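Local coordinates for uncharacterized protein VP1736 (Vibrio parahaemolyticus, PDB 3LXQ), which is of unknown function but carries a sulfatase-family domain of the alkaline phosphatase superfamily, at residues Gly161-Ile165 / Ala166-Lys170; Tyr254-Glu258 / Gly259-Gln263; Phe311-Asn314 / Leu315-Lys319. One frame throughout, in Å; residues are numbered along the deposited sequence.

Contact 1. Residues Gly161-Ile165 / Ala166-Lys170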
loop_
_atom_site.group_PDB
_atom_site.type_symbol
_atom_site.label_atom_id
_atom_site.label_comp_id
_atom_site.label_asym_id
_atom_site.label_seq_id
_atom_site.Cartn_x
_atom_site.Cartn_y
_atom_site.Cartn_z
ATOM N N GLY A 161 -2.149 -0.682 20.236
ATOM C CA GLY A 161 -3.500 -0.162 20.068
ATOM C C GLY A 161 -3.701 0.911 18.999
ATOM O O GLY A 161 -4.606 1.728 19.107
ATOM N N PHE A 162 -2.859 0.926 17.972
ATOM C CA PHE A 162 -3.091 1.796 16.816
ATOM C C PHE A 162 -4.050 1.051 15.893
ATOM O O PHE A 162 -4.088 -0.186 15.898
ATOM C CB PHE A 162 -1.770 2.098 16.109
ATOM C CG PHE A 162 -1.810 3.293 15.171
ATOM C CD1 PHE A 162 -1.753 4.592 15.667
ATOM C CD2 PHE A 162 -1.847 3.106 13.786
ATOM C CE1 PHE A 162 -1.761 5.680 14.815
ATOM C CE2 PHE A 162 -1.877 4.188 12.918
ATOM C CZ PHE A 162 -1.821 5.486 13.428
ATOM N N PHE A 163 -4.839 1.778 15.108
ATOM C CA PHE A 163 -5.721 1.094 14.183
ATOM C C PHE A 163 -4.971 0.372 13.062
ATOM O O PHE A 163 -4.145 0.974 12.362
ATOM C CB PHE A 163 -6.811 2.003 13.581
ATOM C CG PHE A 163 -7.623 1.291 12.541
ATOM C CD1 PHE A 163 -8.702 0.496 12.906
ATOM C CD2 PHE A 163 -7.219 1.295 11.214
ATOM C CE1 PHE A 163 -9.415 -0.215 11.941
ATOM C CE2 PHE A 163 -7.924 0.576 10.253
ATOM C CZ PHE A 163 -9.014 -0.157 10.604
ATOM N N THR A 164 -5.254 -0.925 12.922
ATOM C CA THR A 164 -4.804 -1.730 11.775
ATOM C C THR A 164 -5.950 -2.655 11.328
ATOM O O THR A 164 -6.775 -3.060 12.155
ATOM C CB THR A 164 -3.557 -2.623 12.095
ATOM O OG1 THR A 164 -3.921 -3.653 13.028
ATOM C CG2 THR A 164 -2.398 -1.805 12.658
ATOM N N ILE A 165 -5.975 -3.022 10.047
ATOM C CA ILE A 165 -6.932 -4.030 9.579
ATOM C C ILE A 165 -6.582 -5.410 10.131
ATOM O O ILE A 165 -7.425 -6.303 10.147
ATOM C CB ILE A 165 -7.059 -4.103 8.031
ATOM C CG1 ILE A 165 -5.715 -4.441 7.378
ATOM C CG2 ILE A 165 -7.665 -2.795 7.469
ATOM C CD1 ILE A 165 -5.844 -5.103 5.989
ATOM N N ALA A 166 -5.335 -5.576 10.579
ATOM C CA ALA A 166 -4.906 -6.802 11.243
ATOM C C ALA A 166 -5.731 -7.045 12.486
ATOM O O ALA A 166 -6.328 -8.124 12.626
ATOM C CB ALA A 166 -3.429 -6.755 11.600
ATOM N N ASP A 167 -5.775 -6.058 13.386
ATOM C CA ASP A 167 -6.513 -6.288 14.622
ATOM C C ASP A 167 -8.025 -6.214 14.420
ATOM O O ASP A 167 -8.774 -6.860 15.177
ATOM C CB ASP A 167 -6.007 -5.436 15.795
ATOM C CG ASP A 167 -6.603 -4.064 15.827
ATOM O OD1 ASP A 167 -7.725 -3.917 16.362
ATOM O OD2 ASP A 167 -5.932 -3.130 15.353
ATOM N N LEU A 168 -8.470 -5.500 13.389
ATOM C CA LEU A 168 -9.898 -5.480 13.043
ATOM C C LEU A 168 -10.318 -6.886 12.634
ATOM O O LEU A 168 -11.266 -7.433 13.191
ATOM C CB LEU A 168 -10.211 -4.455 11.933
ATOM C CG LEU A 168 -11.658 -4.330 11.399
ATOM C CD1 LEU A 168 -12.674 -4.001 12.503
ATOM C CD2 LEU A 168 -11.773 -3.319 10.275
ATOM N N LEU A 169 -9.579 -7.476 11.697
ATOM C CA LEU A 169 -9.867 -8.826 11.228
ATOM C C LEU A 169 -9.715 -9.874 12.336
ATOM O O LEU A 169 -10.524 -10.797 12.418
ATOM C CB LEU A 169 -9.049 -9.168 9.970
ATOM C CG LEU A 169 -9.461 -8.364 8.722
ATOM C CD1 LEU A 169 -8.475 -8.507 7.566
ATOM C CD2 LEU A 169 -10.891 -8.701 8.260
ATOM N N LYS A 170 -8.710 -9.698 13.196
ATOM C CA LYS A 170 -8.503 -10.564 14.366
ATOM C C LYS A 170 -9.706 -10.516 15.296
ATOM O O LYS A 170 -10.294 -11.553 15.623
ATOM C CB LYS A 170 -7.231 -10.166 15.125
#
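The hydroxyl of T164 has two partners: OG1 accepts the N-H of D167 at 3.1 Å, nearly straight at 165°, and also hydrogen-bonds to the backbone O of N196, where it must act as donor. With chi1 at 68°, OG1 sits between the backbone N and the carbonyl carbon of its own residue, from where it reaches the N-H of D167, three residues ahead. T164 is thus the N-cap of helix 165-171. D167 completes the pair: in the conformer described here, one of two, OD2 accepts the N-H of T164 in a weak bond of 3.4 Å. The two side chains cross at about a right angle, with D167 OD2 3.1 Å from T164 OG1. This is the capping box, though its return half is doubtful because D167 is not fixed in one place.

Behind the cap the helix takes up its regular bonding, from L168 N to T164 O at 3.2 Å and from L169 N to I165 O at 2.9 Å. L169 then folds over the second acceptor, its CG 3.2 Å from I165 O. On another flank, L168 CD2 meets the edge of the F163 ring near the ring plane, 4.2 Å from CZ.

I165, A166 and L169 pack on F242 of strand 241-246, while I165, L168 and L169 cover L351 of helix 346-353. F163 and L168 meet T360 of strand 358-360, so the capped helix start is wedged between the mixed sheet and these later elements.

Contact 2. Residues Tyr254-Glu258 / Gly259-Gln263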
loop_
_atom_site.group_PDB
_atom_site.type_symbol
_atom_site.label_atom_id
_atom_site.label_comp_id
_atom_site.label_asym_id
_atom_site.label_seq_id
_atom_site.Cartn_x
_atom_site.Cartn_y
_atom_site.Cartn_z
ATOM N N TYR A 254 21.569 -7.178 -4.633
ATOM C CA TYR A 254 20.729 -7.838 -5.667
ATOM C C TYR A 254 21.075 -9.314 -5.922
ATOM O O TYR A 254 21.204 -9.756 -7.072
ATOM C CB TYR A 254 20.684 -7.035 -6.983
ATOM C CG TYR A 254 20.341 -5.578 -6.791
ATOM C CD1 TYR A 254 19.056 -5.185 -6.417
ATOM C CD2 TYR A 254 21.307 -4.586 -6.980
ATOM C CE1 TYR A 254 18.743 -3.850 -6.233
ATOM C CE2 TYR A 254 21.001 -3.247 -6.791
ATOM C CZ TYR A 254 19.714 -2.890 -6.418
ATOM O OH TYR A 254 19.398 -1.564 -6.232
ATOM N N GLU A 255 21.216 -10.066 -4.835
ATOM C CA GLU A 255 21.491 -11.500 -4.905
ATOM C C GLU A 255 20.197 -12.216 -5.236
ATOM O O GLU A 255 19.166 -11.940 -4.612
ATOM C CB GLU A 255 22.018 -12.027 -3.563
ATOM C CG GLU A 255 23.276 -11.356 -3.016
ATOM C CD GLU A 255 23.412 -11.536 -1.507
ATOM O OE1 GLU A 255 24.170 -12.433 -1.066
ATOM O OE2 GLU A 255 22.760 -10.790 -0.751
ATOM N N TYR A 256 20.263 -13.125 -6.214
ATOM C CA TYR A 256 19.155 -13.996 -6.609
ATOM C C TYR A 256 19.716 -15.181 -7.428
ATOM O O TYR A 256 20.774 -15.047 -8.065
ATOM C CB TYR A 256 18.085 -13.225 -7.422
ATOM C CG TYR A 256 18.571 -12.791 -8.777
ATOM C CD1 TYR A 256 18.364 -13.596 -9.899
ATOM C CD2 TYR A 256 19.277 -11.593 -8.939
ATOM C CE1 TYR A 256 18.835 -13.226 -11.152
ATOM C CE2 TYR A 256 19.751 -11.207 -10.194
ATOM C CZ TYR A 256 19.524 -12.036 -11.299
ATOM O OH TYR A 256 19.994 -11.686 -12.548
ATOM N N PRO A 257 19.011 -16.335 -7.419
ATOM C CA PRO A 257 19.384 -17.531 -8.198
ATOM C C PRO A 257 19.709 -17.282 -9.685
ATOM O O PRO A 257 19.133 -16.388 -10.314
ATOM C CB PRO A 257 18.140 -18.411 -8.082
ATOM C CG PRO A 257 17.561 -18.064 -6.765
ATOM C CD PRO A 257 17.865 -16.607 -6.525
ATOM N N GLU A 258 20.621 -18.086 -10.230
ATOM C CA GLU A 258 20.976 -18.040 -11.656
ATOM C C GLU A 258 20.048 -18.935 -12.499
ATOM O O GLU A 258 19.345 -19.801 -11.964
ATOM C CB GLU A 258 22.442 -18.460 -11.862
ATOM C CG GLU A 258 23.482 -17.609 -11.114
ATOM C CD GLU A 258 24.154 -16.529 -11.976
ATOM O OE1 GLU A 258 23.791 -16.364 -13.167
ATOM O OE2 GLU A 258 25.057 -15.839 -11.452
ATOM N N GLY A 259 20.053 -18.707 -13.813
ATOM C CA GLY A 259 19.272 -19.499 -14.773
ATOM C C GLY A 259 17.767 -19.565 -14.548
ATOM O O GLY A 259 17.138 -20.589 -14.824
ATOM N N LYS A 260 17.182 -18.481 -14.049
ATOM C CA LYS A 260 15.735 -18.446 -13.793
ATOM C C LYS A 260 14.996 -17.449 -14.682
ATOM O O LYS A 260 13.790 -17.563 -14.869
ATOM C CB LYS A 260 15.427 -18.217 -12.308
ATOM C CG LYS A 260 16.104 -19.233 -11.403
ATOM C CD LYS A 260 15.131 -19.968 -10.504
ATOM C CE LYS A 260 15.795 -21.217 -9.917
ATOM N NZ LYS A 260 14.843 -22.152 -9.247
ATOM N N ILE A 261 15.729 -16.479 -15.224
ATOM C CA ILE A 261 15.204 -15.583 -16.252
ATOM C C ILE A 261 16.241 -15.331 -17.330
ATOM O O ILE A 261 17.449 -15.448 -17.085
ATOM C CB ILE A 261 14.789 -14.194 -15.687
ATOM C CG1 ILE A 261 16.005 -13.413 -15.151
ATOM C CG2 ILE A 261 13.658 -14.325 -14.665
ATOM C CD1 ILE A 261 16.235 -13.501 -13.649
ATOM N N GLU A 262 15.776 -14.977 -18.523
ATOM C CA GLU A 262 16.653 -14.339 -19.487
ATOM C C GLU A 262 16.888 -12.965 -18.872
ATOM O O GLU A 262 15.978 -12.150 -18.810
ATOM C CB GLU A 262 15.997 -14.243 -20.871
ATOM N N GLN A 263 18.091 -12.744 -18.356
ATOM C CA GLN A 263 18.421 -11.506 -17.647
ATOM C C GLN A 263 18.278 -10.306 -18.579
ATOM O O GLN A 263 18.529 -10.419 -19.776
ATOM C CB GLN A 263 19.838 -11.585 -17.062
ATOM C CG GLN A 263 20.091 -12.874 -16.275
ATOM C CD GLN A 263 21.479 -12.978 -15.657
ATOM O OE1 GLN A 263 22.429 -12.286 -16.058
ATOM N NE2 GLN A 263 21.602 -13.860 -14.671
#
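Y256 and I261 make the tight part of this loop. The CD1 methyl of I261 comes to 3.6 Å from CE1 of the tyrosine, approaching the ring obliquely, and the two side chains cross at about a right angle. Both have their first branch lodged between the backbone N and the carbonyl carbon (chi1 68° in Y256), which swings ring and methyl toward one another across the loop. The phenol is fixed by neighbours as well: its OH hydrogen-bonds to the backbone O of H268, whose ring stacks on that of Y256.

Away from this pair the contact slackens. The amide of Q263 comes obliquely to the phenol end, NE2 3.4 Å from Y256 OH, but the angle is too poor for a bond; ring and amide planes stand 65° apart. The same NE2 is 3.7 Å from E258 OE1, with carboxylate and amide turned 33° against each other, so E258 and Q263 pass at an angle on the solvent side, without a close polar bond. The aliphatic part of K260 runs loosely past P257, CG 4.0 Å from P257 CB, although K260 CG also lies 3.3 Å from E258 O. K260 NZ extends further, to a long, weak ion pair with E221.

G259, with positive phi, bends the chain sharply between the two halves. I261 and K260 lean on Y280, and Y256 and Q263 on N273, both of helix 271-289. This is an irregular surface loop inside a beta-alpha-beta crossover, joining strand 241-246 to helix 271-289, which leads on to parallel strand 298-304.

Contact 3. Residues Phe311-Asn314 / Leu315-Lys319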
loop_
_atom_site.group_PDB
_atom_site.type_symbol
_atom_site.label_atom_id
_atom_site.label_comp_id
_atom_site.label_asym_id
_atom_site.label_seq_id
_atom_site.Cartn_x
_atom_site.Cartn_y
_atom_site.Cartn_z
ATOM N N PHE A 311 16.712 10.391 -5.474
ATOM C CA PHE A 311 17.338 11.314 -4.527
ATOM C C PHE A 311 17.562 12.697 -5.128
ATOM O O PHE A 311 17.831 12.832 -6.326
ATOM C CB PHE A 311 18.687 10.752 -4.042
ATOM C CG PHE A 311 18.557 9.477 -3.260
ATOM C CD1 PHE A 311 18.333 9.511 -1.888
ATOM C CD2 PHE A 311 18.645 8.238 -3.900
ATOM C CE1 PHE A 311 18.197 8.327 -1.160
ATOM C CE2 PHE A 311 18.505 7.051 -3.183
ATOM C CZ PHE A 311 18.281 7.095 -1.811
ATOM N N GLY A 312 17.451 13.720 -4.284
ATOM C CA GLY A 312 17.668 15.106 -4.700
ATOM C C GLY A 312 16.735 15.536 -5.817
ATOM O O GLY A 312 17.127 16.282 -6.717
ATOM N N ALA A 313 15.507 15.031 -5.773
ATOM C CA ALA A 313 14.458 15.466 -6.684
ATOM C C ALA A 313 13.867 16.770 -6.160
ATOM O O ALA A 313 13.920 17.058 -4.954
ATOM C CB ALA A 313 13.371 14.397 -6.803
ATOM N N ASN A 314 13.329 17.574 -7.069
ATOM C CA ASN A 314 12.680 18.799 -6.652
ATOM C C ASN A 314 11.192 18.606 -6.444
ATOM O O ASN A 314 10.541 17.842 -7.176
ATOM C CB ASN A 314 12.953 19.943 -7.619
ATOM C CG ASN A 314 13.262 21.244 -6.895
ATOM O OD1 ASN A 314 13.320 22.313 -7.508
ATOM N ND2 ASN A 314 13.470 21.158 -5.578
ATOM N N LEU A 315 10.680 19.303 -5.426
ATOM C CA LEU A 315 9.270 19.290 -5.028
ATOM C C LEU A 315 8.757 17.860 -4.809
ATOM O O LEU A 315 9.296 17.144 -3.955
ATOM C CB LEU A 315 8.412 20.114 -6.007
ATOM C CG LEU A 315 8.688 21.633 -5.988
ATOM C CD1 LEU A 315 8.058 22.327 -7.189
ATOM C CD2 LEU A 315 8.251 22.282 -4.671
ATOM N N VAL A 316 7.730 17.446 -5.550
ATOM C CA VAL A 316 7.278 16.053 -5.485
ATOM C C VAL A 316 7.339 15.374 -6.856
ATOM O O VAL A 316 6.567 15.711 -7.752
ATOM C CB VAL A 316 5.879 15.908 -4.843
ATOM C CG1 VAL A 316 5.453 14.432 -4.810
ATOM C CG2 VAL A 316 5.887 16.468 -3.434
ATOM N N PRO A 317 8.269 14.414 -7.021
ATOM C CA PRO A 317 8.420 13.688 -8.288
ATOM C C PRO A 317 7.342 12.610 -8.475
ATOM O O PRO A 317 7.560 11.434 -8.195
ATOM C CB PRO A 317 9.821 13.083 -8.182
ATOM C CG PRO A 317 10.033 12.894 -6.704
ATOM C CD PRO A 317 9.293 14.026 -6.029
ATOM N N VAL A 318 6.188 13.043 -8.971
ATOM C CA VAL A 318 4.967 12.230 -9.073
ATOM C C VAL A 318 5.181 10.837 -9.662
ATOM O O VAL A 318 4.694 9.838 -9.101
ATOM C CB VAL A 318 3.871 13.000 -9.877
ATOM C CG1 VAL A 318 2.627 12.146 -10.119
ATOM C CG2 VAL A 318 3.501 14.306 -9.164
ATOM N N LYS A 319 5.923 10.787 -10.773
ATOM C CA LYS A 319 6.222 9.558 -11.508
ATOM C C LYS A 319 6.805 8.505 -10.581
ATOM O O LYS A 319 6.554 7.309 -10.747
ATOM C CB LYS A 319 7.202 9.853 -12.663
#
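A313 and P317 face each other across a bend in which their CA atoms come within 6.5 Å. The chain enters extended through A313 and N314, then breaks direction at L315, a non-glycine residue with phi of 53°. It becomes extended again at V316 and bends a second time at P317, the centre of an inverse gamma turn; there V316 O lies 3.0 Å from V318 N. A short 3-10 segment starts directly afterwards, at V318. Within the bend, N314 O approaches V316 N to 3.3 Å, but at an angle too poor for a bond.

The positive phi of L315 turns its CB against the preceding peptide, 3.2 Å from N314 C and 3.3 Å from N314 O. With CG anti to the carbonyl carbon (chi1 -67°), beside the backbone N, the rest of the leucine side chain packs on V396 of strand 394-398 and S404 of strand 402-409. The one apolar contact between side chains across the bend is made by the methyl of A313, which comes in from the CB-CG-CD side of the P317 ring. Its CB is 3.7 Å from P317 CG and 4.0 Å from P317 CB, a small apolar contact across the bend.

The loop links strand 298-304 to strand 322-328 of the mixed sheet, yet it leans on the separate five-stranded antiparallel sheet. A313 N hydrogen-bonds to the hydroxyl of Y382 of strand 377-382, and P317 packs on the same tyrosine. L315 O is held by the amide of N385, while V316 rests beside L315 on V396 and also on M380 of strand 377-382.

Overall arrangement
Contacts 1, 2 and 3 follow one another along the chain within the sulfatase-family part of the protein, and none touches another. Their centres stand about 37 Å (1 and 2), about 33 Å (1 and 3) and about 31 Å (2 and 3) apart; nearest atoms come to about 9 Å only between contacts 2 and 3. The mixed sheet relates them: contact 1 packs against strand 241-246, contact 2 lies in the loop leaving that strand, and contact 3 lies in the loop between strands 298-304 and 322-328. Contacts 1 and 3 lie on opposite sides of the chain's centre. A buried helix start thus contrasts with two surface loops, the last packing against the five-stranded antiparallel sheet.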